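Local coordinates for hemin degrading factor (Pseudomonas aeruginosa, PDB 4MF9), which binds heme and probably takes part in heme trafficking and breakdown during iron uptake by the bacterium, at residues R84-Y96 and D293-I305. Numbering follows the deposited sequence.
Sequences RNEHCVHERKGPY and DPEFNLHLKTTGI
His90 and Phe296 meet on the buried face of two antiparallel strands, 88-93 and 296-301: Phe296 CE1 lies over one face of the imidazole, offset toward its rim and 3.2 Å from His90 CE1, the ring planes inclined at 51°. A chi1 of -161°, with CG opposite the backbone N, sets the His90 ring against Phe296, and ND1 hydrogen-bonds Gln273. Arg92 bends at chi2 (48°) and brings CD to 3.8 Å from Phe296 CD1, while its guanidinium is engaged by Asp114 and His275. Further along, Cys88 SG touches Leu298 CD1 at 3.7 Å, and both side chains touch Val266 of strand 262-268, in the other sheet of the chain. The backbone ladder here joins the two HemS/ChuX repeats edge to edge, so that one antiparallel sheet runs through both, with Val89 N donating to His299 O at 2.9 Å. At one end Gly304 CA sits squarely over the His87 ring, a CH-pi contact 3.5 Å from the centroid. The face of Val89, Glu91, Asn297 and His299 is looser and wetter: a water donates to Glu91 OE1 (2.8 Å) and hydrogen-bonds NE2 of His299, a ring held at ND1 by Asn290. Near the corner at Gly94, the amine of extended Lys93 reaches Pro294 O in a weak bond, 3.4 Å from NZ, beside exposed Glu295.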
# COMPACT_ATOMS: atom_id res chain seq x y z
N ARG A 84 0.26 3.67 0.57
CA ARG A 84 1.69 3.84 0.41
C ARG A 84 2.47 3.16 1.51
O ARG A 84 1.92 2.74 2.53
CB ARG A 84 2.07 5.33 0.38
CG ARG A 84 1.90 6.00 1.75
CD ARG A 84 2.49 7.39 1.80
NE ARG A 84 3.93 7.38 1.58
CZ ARG A 84 4.64 8.45 1.24
NH1 ARG A 84 4.03 9.63 1.08
NH2 ARG A 84 5.94 8.35 1.06
N ASN A 85 3.77 3.06 1.30
CA ASN A 85 4.70 2.77 2.38
C ASN A 85 5.71 3.91 2.34
O ASN A 85 5.45 4.94 1.73
CB ASN A 85 5.35 1.40 2.18
CG ASN A 85 5.86 1.20 0.76
OD1 ASN A 85 6.76 1.91 0.32
ND2 ASN A 85 5.30 0.23 0.04
N GLU A 86 6.84 3.78 2.95
CA GLU A 86 7.77 4.86 3.03
C GLU A 86 8.26 5.30 1.67
O GLU A 86 8.34 6.45 1.45
CB GLU A 86 8.91 4.54 3.96
CG GLU A 86 9.86 5.67 4.19
CD GLU A 86 9.24 6.84 4.92
OE1 GLU A 86 9.65 7.95 4.68
OE2 GLU A 86 8.36 6.64 5.76
N HIS A 87 8.51 4.36 0.76
CA HIS A 87 9.16 4.71 -0.51
C HIS A 87 8.31 4.64 -1.77
O HIS A 87 8.80 4.96 -2.86
CB HIS A 87 10.43 3.88 -0.70
CG HIS A 87 11.45 4.16 0.36
ND1 HIS A 87 12.02 5.40 0.52
CD2 HIS A 87 11.95 3.37 1.33
CE1 HIS A 87 12.85 5.36 1.55
NE2 HIS A 87 12.83 4.14 2.05
N CYS A 88 7.05 4.24 -1.64
CA CYS A 88 6.21 4.10 -2.81
C CYS A 88 4.76 4.42 -2.52
O CYS A 88 4.19 3.92 -1.55
CB CYS A 88 6.36 2.69 -3.40
SG CYS A 88 5.66 2.49 -5.04
N VAL A 89 4.19 5.25 -3.38
CA VAL A 89 2.80 5.67 -3.28
C VAL A 89 1.99 5.17 -4.47
O VAL A 89 2.37 5.40 -5.62
CB VAL A 89 2.68 7.20 -3.27
CG1 VAL A 89 1.22 7.60 -3.20
CG2 VAL A 89 3.48 7.79 -2.11
N HIS A 90 0.88 4.51 -4.17
CA HIS A 90 -0.01 3.94 -5.18
C HIS A 90 -1.35 4.72 -5.16
O HIS A 90 -2.04 4.76 -4.13
CB HIS A 90 -0.23 2.47 -4.79
CG HIS A 90 -0.74 1.59 -5.89
ND1 HIS A 90 -1.99 1.74 -6.45
CD2 HIS A 90 -0.20 0.49 -6.46
CE1 HIS A 90 -2.18 0.78 -7.35
NE2 HIS A 90 -1.10 0.02 -7.37
N GLU A 91 -1.72 5.36 -6.24
CA GLU A 91 -2.99 6.05 -6.36
C GLU A 91 -3.83 5.50 -7.47
O GLU A 91 -3.50 5.62 -8.61
CB GLU A 91 -2.83 7.58 -6.56
CG GLU A 91 -2.12 8.27 -5.46
CD GLU A 91 -1.88 9.77 -5.65
OE1 GLU A 91 -2.39 10.41 -6.50
OE2 GLU A 91 -1.19 10.27 -4.83
N ARG A 92 -4.98 4.94 -7.14
CA ARG A 92 -5.83 4.32 -8.13
C ARG A 92 -7.22 4.92 -8.11
O ARG A 92 -7.76 5.14 -7.08
CB ARG A 92 -5.92 2.84 -7.92
CG ARG A 92 -6.35 2.00 -9.10
CD ARG A 92 -5.60 2.34 -10.35
NE ARG A 92 -5.81 1.38 -11.43
CZ ARG A 92 -6.82 1.37 -12.26
NH1 ARG A 92 -7.80 2.25 -12.16
NH2 ARG A 92 -6.89 0.44 -13.17
N LYS A 93 -7.80 5.14 -9.27
CA LYS A 93 -9.12 5.73 -9.37
C LYS A 93 -10.18 4.75 -9.80
O LYS A 93 -9.91 3.90 -10.61
CB LYS A 93 -9.12 6.91 -10.31
CG LYS A 93 -8.30 8.07 -9.87
CD LYS A 93 -8.46 9.17 -10.86
CE LYS A 93 -7.29 10.09 -10.84
NZ LYS A 93 -7.49 11.17 -11.85
N GLY A 94 -11.37 4.88 -9.22
CA GLY A 94 -12.51 4.03 -9.52
C GLY A 94 -13.51 4.01 -8.38
O GLY A 94 -13.24 4.53 -7.30
N PRO A 95 -14.66 3.38 -8.59
CA PRO A 95 -15.65 3.23 -7.52
C PRO A 95 -15.16 2.27 -6.43
O PRO A 95 -14.50 1.27 -6.75
CB PRO A 95 -16.85 2.62 -8.24
CG PRO A 95 -16.22 1.84 -9.37
CD PRO A 95 -15.09 2.70 -9.84
N TYR A 96 -15.47 2.55 -5.16
CA TYR A 96 -15.04 1.68 -4.06
C TYR A 96 -15.93 0.45 -3.93
O TYR A 96 -16.78 0.36 -3.05
CB TYR A 96 -14.99 2.45 -2.72
CG TYR A 96 -13.92 1.98 -1.75
CD1 TYR A 96 -12.64 2.53 -1.78
CD2 TYR A 96 -14.19 0.99 -0.80
CE1 TYR A 96 -11.66 2.11 -0.89
CE2 TYR A 96 -13.22 0.57 0.09
CZ TYR A 96 -11.96 1.13 0.04
OH TYR A 96 -11.00 0.70 0.93
N ASP A 293 -0.70 7.96 -15.34
CA ASP A 293 -1.78 7.65 -16.27
C ASP A 293 -3.11 8.17 -15.74
O ASP A 293 -3.24 8.43 -14.53
CB ASP A 293 -1.84 6.14 -16.52
CG ASP A 293 -0.69 5.63 -17.37
OD1 ASP A 293 -0.18 6.40 -18.20
OD2 ASP A 293 -0.29 4.46 -17.21
N PRO A 294 -4.11 8.22 -16.58
CA PRO A 294 -5.35 8.85 -16.19
C PRO A 294 -5.95 8.20 -14.93
O PRO A 294 -6.25 8.91 -14.02
CB PRO A 294 -6.23 8.58 -17.39
CG PRO A 294 -5.28 8.57 -18.53
CD PRO A 294 -3.88 8.44 -18.01
N GLU A 295 -6.08 6.89 -14.87
CA GLU A 295 -6.64 6.24 -13.71
C GLU A 295 -5.65 5.70 -12.68
O GLU A 295 -6.04 5.17 -11.71
CB GLU A 295 -7.65 5.21 -14.12
CG GLU A 295 -8.63 5.66 -15.17
CD GLU A 295 -9.62 6.73 -14.69
OE1 GLU A 295 -10.16 6.61 -13.61
OE2 GLU A 295 -9.92 7.68 -15.43
N PHE A 296 -4.38 5.88 -12.91
CA PHE A 296 -3.36 5.28 -12.07
C PHE A 296 -2.10 6.12 -11.98
O PHE A 296 -1.45 6.40 -13.00
CB PHE A 296 -2.99 3.89 -12.62
CG PHE A 296 -1.87 3.20 -11.88
CD1 PHE A 296 -1.91 3.06 -10.51
CD2 PHE A 296 -0.79 2.64 -12.58
CE1 PHE A 296 -0.89 2.40 -9.83
CE2 PHE A 296 0.23 2.00 -11.92
CZ PHE A 296 0.18 1.86 -10.54
N ASN A 297 -1.72 6.53 -10.80
CA ASN A 297 -0.46 7.17 -10.56
C ASN A 297 0.39 6.40 -9.57
O ASN A 297 -0.11 5.84 -8.66
CB ASN A 297 -0.65 8.58 -10.05
CG ASN A 297 -1.01 9.57 -11.13
OD1 ASN A 297 -1.29 9.23 -12.23
ND2 ASN A 297 -0.95 10.81 -10.79
N LEU A 298 1.67 6.32 -9.80
CA LEU A 298 2.56 5.61 -8.93
C LEU A 298 3.76 6.49 -8.71
O LEU A 298 4.31 6.97 -9.65
CB LEU A 298 2.95 4.27 -9.58
CG LEU A 298 3.93 3.40 -8.82
CD1 LEU A 298 3.18 2.63 -7.76
CD2 LEU A 298 4.78 2.46 -9.68
N HIS A 299 4.20 6.65 -7.49
CA HIS A 299 5.35 7.48 -7.18
C HIS A 299 6.35 6.65 -6.39
O HIS A 299 6.12 6.32 -5.22
CB HIS A 299 4.90 8.75 -6.41
CG HIS A 299 3.81 9.51 -7.10
ND1 HIS A 299 3.99 10.12 -8.33
CD2 HIS A 299 2.53 9.77 -6.74
CE1 HIS A 299 2.86 10.72 -8.69
NE2 HIS A 299 1.96 10.52 -7.74
N LEU A 300 7.47 6.32 -7.05
CA LEU A 300 8.50 5.45 -6.49
C LEU A 300 9.83 6.17 -6.20
O LEU A 300 10.54 6.61 -7.11
CB LEU A 300 8.74 4.25 -7.43
CG LEU A 300 9.92 3.32 -7.12
CD1 LEU A 300 9.76 2.65 -5.76
CD2 LEU A 300 10.13 2.28 -8.22
N LYS A 301 10.22 6.20 -4.96
CA LYS A 301 11.44 6.76 -4.56
C LYS A 301 12.57 5.73 -4.75
O LYS A 301 12.93 5.01 -3.86
CB LYS A 301 11.30 7.18 -3.09
CG LYS A 301 12.33 8.08 -2.50
CD LYS A 301 12.93 9.04 -3.49
CE LYS A 301 12.44 10.44 -3.23
NZ LYS A 301 12.80 10.78 -1.86
N THR A 302 13.11 5.70 -5.96
CA THR A 302 14.14 4.73 -6.35
C THR A 302 15.32 4.61 -5.39
O THR A 302 15.90 3.53 -5.25
CB THR A 302 14.67 5.01 -7.77
OG1 THR A 302 15.35 6.28 -7.80
CG2 THR A 302 13.51 5.02 -8.74
N THR A 303 15.65 5.70 -4.71
CA THR A 303 16.78 5.72 -3.78
C THR A 303 16.51 4.94 -2.50
O THR A 303 17.44 4.64 -1.74
CB THR A 303 17.16 7.16 -3.41
OG1 THR A 303 15.97 7.95 -3.34
CG2 THR A 303 18.07 7.75 -4.48
N GLY A 304 15.25 4.62 -2.25
CA GLY A 304 14.88 3.90 -1.04
C GLY A 304 15.01 2.41 -1.23
O GLY A 304 14.95 1.64 -0.25
N ILE A 305 15.18 2.00 -2.49
CA ILE A 305 15.32 0.58 -2.85
C ILE A 305 16.69 0.04 -2.49
O ILE A 305 17.70 0.47 -3.04
CB ILE A 305 15.11 0.36 -4.37
CG1 ILE A 305 13.70 0.79 -4.78
CG2 ILE A 305 15.32 -1.10 -4.73
CD1 ILE A 305 13.45 0.67 -6.29
O HOH W 1 -0.64 11.86 -8.19
O HOH W 2 -10.83 4.33 -13.19